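Local coordinates for protein purine nucleoside phosphorylase YlmD (Geobacillus stearothermophilus, PDB 6T1B) that catalyses the phosphorolysis of adenosine, inosine and S-methyl-5'-thioadenosine to the free base and a ribose 1-phosphate, and also deaminates adenosine, at residues R73-E78 against A115-A120; G23-L28 against L265-R270. One frame throughout, in Å; residues are numbered along the deposited sequence.

How the contacts relate
Contacts 1 and 2 are two strand pairings within one mixed sheet, their centres about 10 Å apart. Strand 264-269 lies between strands 25-29 and 118-123 and so connects the two contacts: it pairs with strand 25-29 in contact 2 and, on its other flank, runs antiparallel to strand 118-123, which carries the short edge strand 74-75 of contact 1. Along the chain the order is 23-28, 73-78, 115-120, 265-270, which places both segments of contact 1 between those of contact 2. Contact 2 thus joins strands from near the two ends of the chain, while contact 1 forms one edge of the same sheet, next to the inosine pocket to which Cys77 and Glu78 belong.

Contact 1 (R73-E78 against A115-A120); sequences RWVCCE and AGVLLA
Arg73 begins the pairing with its carbonyl: Leu118 N donates to Arg73 O at 3.0 Å in a nearly straight bond, while the Arg73 CB lies against the carbonyl oxygen of Gly116. Trp74 comes next, beside Leu118 and pointing the same way. Its CG stands anti to the carbonyl carbon (chi1 -59°), and the indole offers one face to the leucine, whose CD2 sits 3.6 Å from the centroid of the five-membered ring in a CH-pi contact. At the six-membered ring, CE3 of Trp74 reaches CB of Ala120 at 3.9 Å. The indole NE1 is satisfied by the carbonyl of Phe69, and helix 53-67 packs on the ring through Leu63 and Ala64. An alanine in place of Trp74 would probably leave the Leu118 methyl without its aromatic platform and open a gap between this strand and the helix. Val75 then holds the neighbouring strand with both its N-H and its carbonyl, the N donating to Leu118 O at 2.8 Å and the O accepting from Ala120 N at 3.0 Å. Its side chain leaves by the sheet face that Leu119 also uses, CG2 meeting CG1 of Val117 at 3.7 Å. At Cys76 the direct pairing gives way to packing, SG against the Ala120 methyl, and a water that accepts from Cys77 N probably links it to Ala120 O. What results is a short parallel beta pairing at the edge of a mixed sheet, opening at its C-terminal end into the inosine pocket, where Cys77 and Glu78 touch the ligand.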
ATOM      1  N   ARG A  73      -0.684  -8.165  16.928  1.00 16.25           N
ATOM      2  CA  ARG A  73      -1.969  -8.090  16.246  1.00 15.15           C
ATOM      3  C   ARG A  73      -1.855  -7.723  14.770  1.00 14.11           C
ATOM      4  O   ARG A  73      -2.883  -7.533  14.108  1.00 13.39           O
ATOM      5  CB  ARG A  73      -2.898  -7.111  16.977  1.00 18.65           C
ATOM      6  CG  ARG A  73      -3.314  -7.618  18.348  1.00 26.18           C
ATOM      7  CD  ARG A  73      -4.071  -6.580  19.134  1.00 56.13           C
ATOM      8  NE  ARG A  73      -3.990  -6.854  20.565  1.00 59.38           N
ATOM      9  CZ  ARG A  73      -4.460  -6.044  21.506  1.00 82.07           C
ATOM     10  NH1 ARG A  73      -5.050  -4.903  21.167  1.00 68.29           N
ATOM     11  NH2 ARG A  73      -4.337  -6.377  22.784  1.00 60.41           N
ATOM     12  N   TRP A  74      -0.642  -7.651  14.228  1.00 12.83           N
ATOM     13  CA  TRP A  74      -0.474  -7.300  12.831  1.00 11.17           C
ATOM     14  C   TRP A  74      -0.547  -8.559  11.971  1.00 11.89           C
ATOM     15  O   TRP A  74      -0.212  -9.659  12.436  1.00 12.70           O
ATOM     16  CB  TRP A  74       0.878  -6.645  12.569  1.00 13.24           C
ATOM     17  CG  TRP A  74       1.187  -5.401  13.316  1.00 12.16           C
ATOM     18  CD1 TRP A  74       0.521  -4.834  14.364  1.00 13.53           C
ATOM     19  CD2 TRP A  74       2.302  -4.563  13.034  1.00 11.94           C
ATOM     20  NE1 TRP A  74       1.175  -3.673  14.760  1.00 12.42           N
ATOM     21  CE2 TRP A  74       2.276  -3.503  13.956  1.00 14.18           C
ATOM     22  CE3 TRP A  74       3.323  -4.602  12.080  1.00 12.17           C
ATOM     23  CZ2 TRP A  74       3.247  -2.499  13.947  1.00 12.79           C
ATOM     24  CZ3 TRP A  74       4.293  -3.620  12.104  1.00 12.69           C
ATOM     25  CH2 TRP A  74       4.235  -2.585  13.015  1.00 12.94           C
ATOM     26  N   VAL A  75      -0.916  -8.385  10.693  1.00 11.41           N
ATOM     27  CA  VAL A  75      -0.862  -9.455   9.699  1.00 10.66           C
ATOM     28  C   VAL A  75      -0.148  -8.918   8.472  1.00 10.98           C
ATOM     29  O   VAL A  75      -0.526  -7.868   7.949  1.00 10.60           O
ATOM     30  CB  VAL A  75      -2.257  -9.950   9.300  1.00 11.94           C
ATOM     31  CG1 VAL A  75      -2.122 -11.102   8.320  1.00 12.74           C
ATOM     32  CG2 VAL A  75      -3.064 -10.375  10.508  1.00 13.30           C
ATOM     33  N   CYS A  76       0.881  -9.637   8.028  1.00 10.39           N
ATOM     34  CA  CYS A  76       1.702  -9.287   6.886  1.00 11.02           C
ATOM     35  C   CYS A  76       1.591 -10.388   5.837  1.00 12.10           C
ATOM     36  O   CYS A  76       1.199 -11.531   6.131  1.00 11.98           O
ATOM     37  CB  CYS A  76       3.164  -9.146   7.325  1.00 11.01           C
ATOM     38  SG  CYS A  76       3.436  -7.820   8.542  1.00 12.36           S
ATOM     39  N   CYS A  77       2.002 -10.049   4.622  1.00 10.40           N
ATOM     40  CA  CYS A  77       2.014 -11.003   3.521  1.00 10.59           C
ATOM     41  C   CYS A  77       3.330 -10.952   2.763  1.00 11.05           C
ATOM     42  O   CYS A  77       4.145 -10.047   2.932  1.00 11.11           O
ATOM     43  CB  CYS A  77       0.823 -10.792   2.586  1.00 11.80           C
ATOM     44  SG  CYS A  77       0.721  -9.198   1.767  1.00 11.44           S
ATOM     45  N   GLU A  78       3.544 -11.983   1.950  1.00 10.92           N
ATOM     46  CA  GLU A  78       4.832 -12.174   1.306  1.00 11.36           C
ATOM     47  C   GLU A  78       5.136 -11.081   0.302  1.00 11.67           C
ATOM     48  O   GLU A  78       6.308 -10.741   0.105  1.00 13.21           O
ATOM     49  CB  GLU A  78       4.862 -13.518   0.599  1.00 12.27           C
ATOM     50  CG  GLU A  78       6.200 -13.876   0.048  1.00 13.10           C
ATOM     51  CD  GLU A  78       6.215 -15.253  -0.620  1.00 14.46           C
ATOM     52  OE1 GLU A  78       7.332 -15.647  -1.095  1.00 18.85           O
ATOM     53  OE2 GLU A  78       5.186 -15.960  -0.673  1.00 14.83           O
ATOM     54  N   ALA A 115     -12.270  -6.274  13.841  1.00 17.67           N
ATOM     55  CA  ALA A 115     -11.435  -5.315  14.548  1.00 16.60           C
ATOM     56  C   ALA A 115     -10.273  -6.026  15.241  1.00 20.26           C
ATOM     57  O   ALA A 115     -10.273  -7.247  15.429  1.00 19.52           O
ATOM     58  CB  ALA A 115     -12.250  -4.532  15.573  1.00 20.61           C
ATOM     59  N   GLY A 116      -9.277  -5.242  15.642  1.00 17.34           N
ATOM     60  CA  GLY A 116      -8.148  -5.817  16.353  1.00 18.36           C
ATOM     61  C   GLY A 116      -7.109  -6.474  15.477  1.00 15.38           C
ATOM     62  O   GLY A 116      -6.243  -7.190  15.987  1.00 18.66           O
ATOM     63  N   VAL A 117      -7.123  -6.211  14.176  1.00 14.37           N
ATOM     64  CA  VAL A 117      -6.242  -6.846  13.206  1.00 12.13           C
ATOM     65  C   VAL A 117      -5.645  -5.730  12.359  1.00 15.10           C
ATOM     66  O   VAL A 117      -6.372  -5.053  11.625  1.00 15.07           O
ATOM     67  CB  VAL A 117      -7.026  -7.832  12.316  1.00 14.82           C
ATOM     68  CG1 VAL A 117      -6.133  -8.414  11.254  1.00 15.88           C
ATOM     69  CG2 VAL A 117      -7.644  -8.907  13.175  1.00 17.35           C
ATOM     70  N   LEU A 118      -4.335  -5.533  12.438  1.00 11.82           N
ATOM     71  CA  LEU A 118      -3.674  -4.480  11.678  1.00 12.75           C
ATOM     72  C   LEU A 118      -3.060  -5.077  10.429  1.00 11.13           C
ATOM     73  O   LEU A 118      -2.070  -5.800  10.503  1.00 11.80           O
ATOM     74  CB  LEU A 118      -2.616  -3.759  12.517  1.00 12.39           C
ATOM     75  CG  LEU A 118      -2.143  -2.449  11.881  1.00 11.32           C
ATOM     76  CD1 LEU A 118      -3.184  -1.345  11.994  1.00 13.63           C
ATOM     77  CD2 LEU A 118      -0.797  -1.995  12.444  1.00 13.07           C
ATOM     78  N   LEU A 119      -3.620  -4.766   9.259  1.00 11.06           N
ATOM     79  CA  LEU A 119      -3.020  -5.185   8.006  1.00 10.38           C
ATOM     80  C   LEU A 119      -1.789  -4.324   7.791  1.00 10.33           C
ATOM     81  O   LEU A 119      -1.857  -3.095   7.947  1.00 11.59           O
ATOM     82  CB  LEU A 119      -4.005  -4.983   6.856  1.00  9.84           C
ATOM     83  CG  LEU A 119      -5.386  -5.617   7.108  1.00 12.26           C
ATOM     84  CD1 LEU A 119      -6.266  -5.334   5.897  1.00 12.42           C
ATOM     85  CD2 LEU A 119      -5.326  -7.064   7.402  1.00 12.21           C
ATOM     86  N   ALA A 120      -0.678  -4.931   7.391  1.00  9.89           N
ATOM     87  CA  ALA A 120       0.596  -4.228   7.369  1.00 10.25           C
ATOM     88  C   ALA A 120       1.402  -4.710   6.170  1.00 10.74           C
ATOM     89  O   ALA A 120       1.820  -5.875   6.124  1.00 10.77           O
ATOM     90  CB  ALA A 120       1.330  -4.478   8.688  1.00 12.13           C
TER
HETATM   91  O   HOH W   1       3.262  -7.487   4.411  1.00 13.14           O

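Contact 2 (G23-L28 against L265-R270); sequences GAVAGL and LAFIGR
Phe267 lays its ring over Gly27, and this is the main bump and hollow of the contact. Its chi1 of 51° sets CG between the backbone N and the carbonyl carbon. The ring lies with a face over Gly27, where CE1 of Phe267 comes 3.4 Å from Gly27 N and CZ lies 3.6 Å from Gly27 CA. A side chain on Gly27 would collide with CZ, so the bare glycine makes the hollow. Beside it the Val25 and Phe267 side chains cross obliquely, CG1 of Val25 meeting the rim atom CE1 of Phe267 at 4.1 Å. On the opposite face the bumps are smaller: the Ala26 methyl rests against CG1 of Ile268 at 4.0 Å, and CD1 of Leu28 settles on the Ala266 methyl at 3.8 Å. Leu63 and Leu67 of helix 53-67 pack on the Phe267 side chain, whereas Tyr130 touches Leu28 and Ala266. Between the two faces the antiparallel backbones are joined by paired bonds: Val25 with Gly269, and Gly27 with Phe267, each N donating to the other residue's O. The chemistry implies a seam held by main-chain polarity within apolar surroundings, in which Gly27 O, accepting from Phe267 N at 3.0 Å, has a second donor in the Tyr130 hydroxyl.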
ATOM      1  N   GLY A  23     -12.749   6.203  10.923  1.00 23.37           N
ATOM      2  CA  GLY A  23     -12.996   5.115  11.851  1.00 23.46           C
ATOM      3  C   GLY A  23     -11.919   4.054  11.917  1.00 25.89           C
ATOM      4  O   GLY A  23     -12.081   3.064  12.651  1.00 25.01           O
ATOM      5  N   ALA A  24     -10.812   4.245  11.212  1.00 18.38           N
ATOM      6  CA  ALA A  24      -9.753   3.258  11.159  1.00 17.54           C
ATOM      7  C   ALA A  24      -8.436   3.888  11.564  1.00 18.55           C
ATOM      8  O   ALA A  24      -8.266   5.106  11.540  1.00 20.92           O
ATOM      9  CB  ALA A  24      -9.601   2.661   9.762  1.00 19.82           C
ATOM     10  N   VAL A  25      -7.514   3.019  11.948  1.00 16.05           N
ATOM     11  CA  VAL A  25      -6.121   3.374  12.155  1.00 17.00           C
ATOM     12  C   VAL A  25      -5.468   3.120  10.805  1.00 17.51           C
ATOM     13  O   VAL A  25      -5.320   1.969  10.407  1.00 15.93           O
ATOM     14  CB  VAL A  25      -5.496   2.475  13.224  1.00 16.05           C
ATOM     15  CG1 VAL A  25      -4.044   2.817  13.441  1.00 21.58           C
ATOM     16  CG2 VAL A  25      -6.261   2.565  14.526  1.00 22.60           C
ATOM     17  N   ALA A  26      -5.109   4.179  10.083  1.00 15.08           N
ATOM     18  CA  ALA A  26      -4.645   4.031   8.707  1.00 15.00           C
ATOM     19  C   ALA A  26      -3.547   5.047   8.428  1.00 14.69           C
ATOM     20  O   ALA A  26      -3.710   6.231   8.730  1.00 15.85           O
ATOM     21  CB  ALA A  26      -5.813   4.193   7.726  1.00 14.42           C
ATOM     22  N   GLY A  27      -2.449   4.603   7.833  1.00 11.92           N
ATOM     23  CA  GLY A  27      -1.370   5.521   7.563  1.00 11.54           C
ATOM     24  C   GLY A  27      -0.228   4.841   6.845  1.00 11.56           C
ATOM     25  O   GLY A  27      -0.315   3.684   6.420  1.00 10.28           O
ATOM     26  N   LEU A  28       0.852   5.611   6.716  1.00 12.37           N
ATOM     27  CA  LEU A  28       2.090   5.147   6.098  1.00 10.75           C
ATOM     28  C   LEU A  28       3.237   5.757   6.901  1.00 11.06           C
ATOM     29  O   LEU A  28       3.226   6.959   7.209  1.00 13.40           O
ATOM     30  CB  LEU A  28       2.199   5.628   4.656  1.00 11.25           C
ATOM     31  CG  LEU A  28       3.434   5.207   3.861  1.00 12.12           C
ATOM     32  CD1 LEU A  28       3.363   3.757   3.425  1.00 12.68           C
ATOM     33  CD2 LEU A  28       3.630   6.070   2.632  1.00 14.38           C
ATOM     34  N   LEU A 265       5.992   1.143   6.106  1.00  9.90           N
ATOM     35  CA  LEU A 265       4.851   0.268   6.324  1.00  9.15           C
ATOM     36  C   LEU A 265       3.586   1.083   6.081  1.00 10.52           C
ATOM     37  O   LEU A 265       3.415   2.155   6.683  1.00 10.66           O
ATOM     38  CB  LEU A 265       4.801  -0.227   7.758  1.00 10.88           C
ATOM     39  CG  LEU A 265       3.911  -1.430   8.028  1.00 14.28           C
ATOM     40  CD1 LEU A 265       4.628  -2.699   7.526  1.00 13.97           C
ATOM     41  CD2 LEU A 265       3.517  -1.517   9.477  1.00 16.30           C
ATOM     42  N   ALA A 266       2.731   0.575   5.214  1.00  9.19           N
ATOM     43  CA  ALA A 266       1.344   1.015   5.116  1.00  9.41           C
ATOM     44  C   ALA A 266       0.523   0.104   6.009  1.00  9.87           C
ATOM     45  O   ALA A 266       0.765  -1.108   6.080  1.00 10.33           O
ATOM     46  CB  ALA A 266       0.838   0.878   3.684  1.00  9.51           C
ATOM     47  N   PHE A 267      -0.450   0.687   6.696  1.00  9.62           N
ATOM     48  CA  PHE A 267      -1.204  -0.103   7.652  1.00 10.02           C
ATOM     49  C   PHE A 267      -2.641   0.374   7.689  1.00 11.39           C
ATOM     50  O   PHE A 267      -2.936   1.553   7.440  1.00 11.38           O
ATOM     51  CB  PHE A 267      -0.584  -0.056   9.051  1.00 12.31           C
ATOM     52  CG  PHE A 267      -0.317   1.337   9.540  1.00 10.88           C
ATOM     53  CD1 PHE A 267      -1.281   2.056  10.226  1.00 12.55           C
ATOM     54  CD2 PHE A 267       0.908   1.944   9.293  1.00 11.06           C
ATOM     55  CE1 PHE A 267      -1.021   3.341  10.664  1.00 14.89           C
ATOM     56  CE2 PHE A 267       1.156   3.223   9.741  1.00 13.81           C
ATOM     57  CZ  PHE A 267       0.189   3.929  10.399  1.00 15.39           C
ATOM     58  N   ILE A 268      -3.540  -0.561   7.949  1.00 10.25           N
ATOM     59  CA  ILE A 268      -4.934  -0.214   8.222  1.00 12.86           C
ATOM     60  C   ILE A 268      -5.547  -1.272   9.130  1.00 11.31           C
ATOM     61  O   ILE A 268      -5.347  -2.480   8.944  1.00 12.01           O
ATOM     62  CB  ILE A 268      -5.732  -0.018   6.916  1.00 13.14           C
ATOM     63  CG1 ILE A 268      -7.146   0.509   7.191  1.00 13.90           C
ATOM     64  CG2 ILE A 268      -5.821  -1.317   6.095  1.00 13.12           C
ATOM     65  CD1 ILE A 268      -7.871   1.013   5.936  1.00 14.29           C
ATOM     66  N   GLY A 269      -6.347  -0.812  10.086  1.00 12.15           N
ATOM     67  CA  GLY A 269      -7.045  -1.698  11.002  1.00 12.94           C
ATOM     68  C   GLY A 269      -8.059  -0.905  11.797  1.00 13.89           C
ATOM     69  O   GLY A 269      -8.072   0.330  11.747  1.00 16.59           O
ATOM     70  N   ARG A 270      -8.903  -1.618  12.518  1.00 14.87           N
ATOM     71  CA  ARG A 270      -9.872  -1.000  13.410  1.00 16.66           C
ATOM     72  C   ARG A 270      -9.593  -1.435  14.832  1.00 20.63           C
ATOM     73  O   ARG A 270      -9.266  -2.594  15.081  1.00 20.43           O
ATOM     74  CB  ARG A 270     -11.287  -1.365  12.987  1.00 19.09           C
ATOM     75  CG  ARG A 270     -11.639  -0.732  11.662  1.00 24.31           C
ATOM     76  CD  ARG A 270     -13.083  -0.925  11.277  1.00 29.44           C
ATOM     77  NE  ARG A 270     -13.445  -2.332  11.163  1.00 26.12           N
ATOM     78  CZ  ARG A 270     -14.219  -2.984  12.027  1.00 22.78           C
ATOM     79  NH1 ARG A 270     -14.720  -2.353  13.083  1.00 33.85           N
ATOM     80  NH2 ARG A 270     -14.511  -4.264  11.837  1.00 29.28           N
TER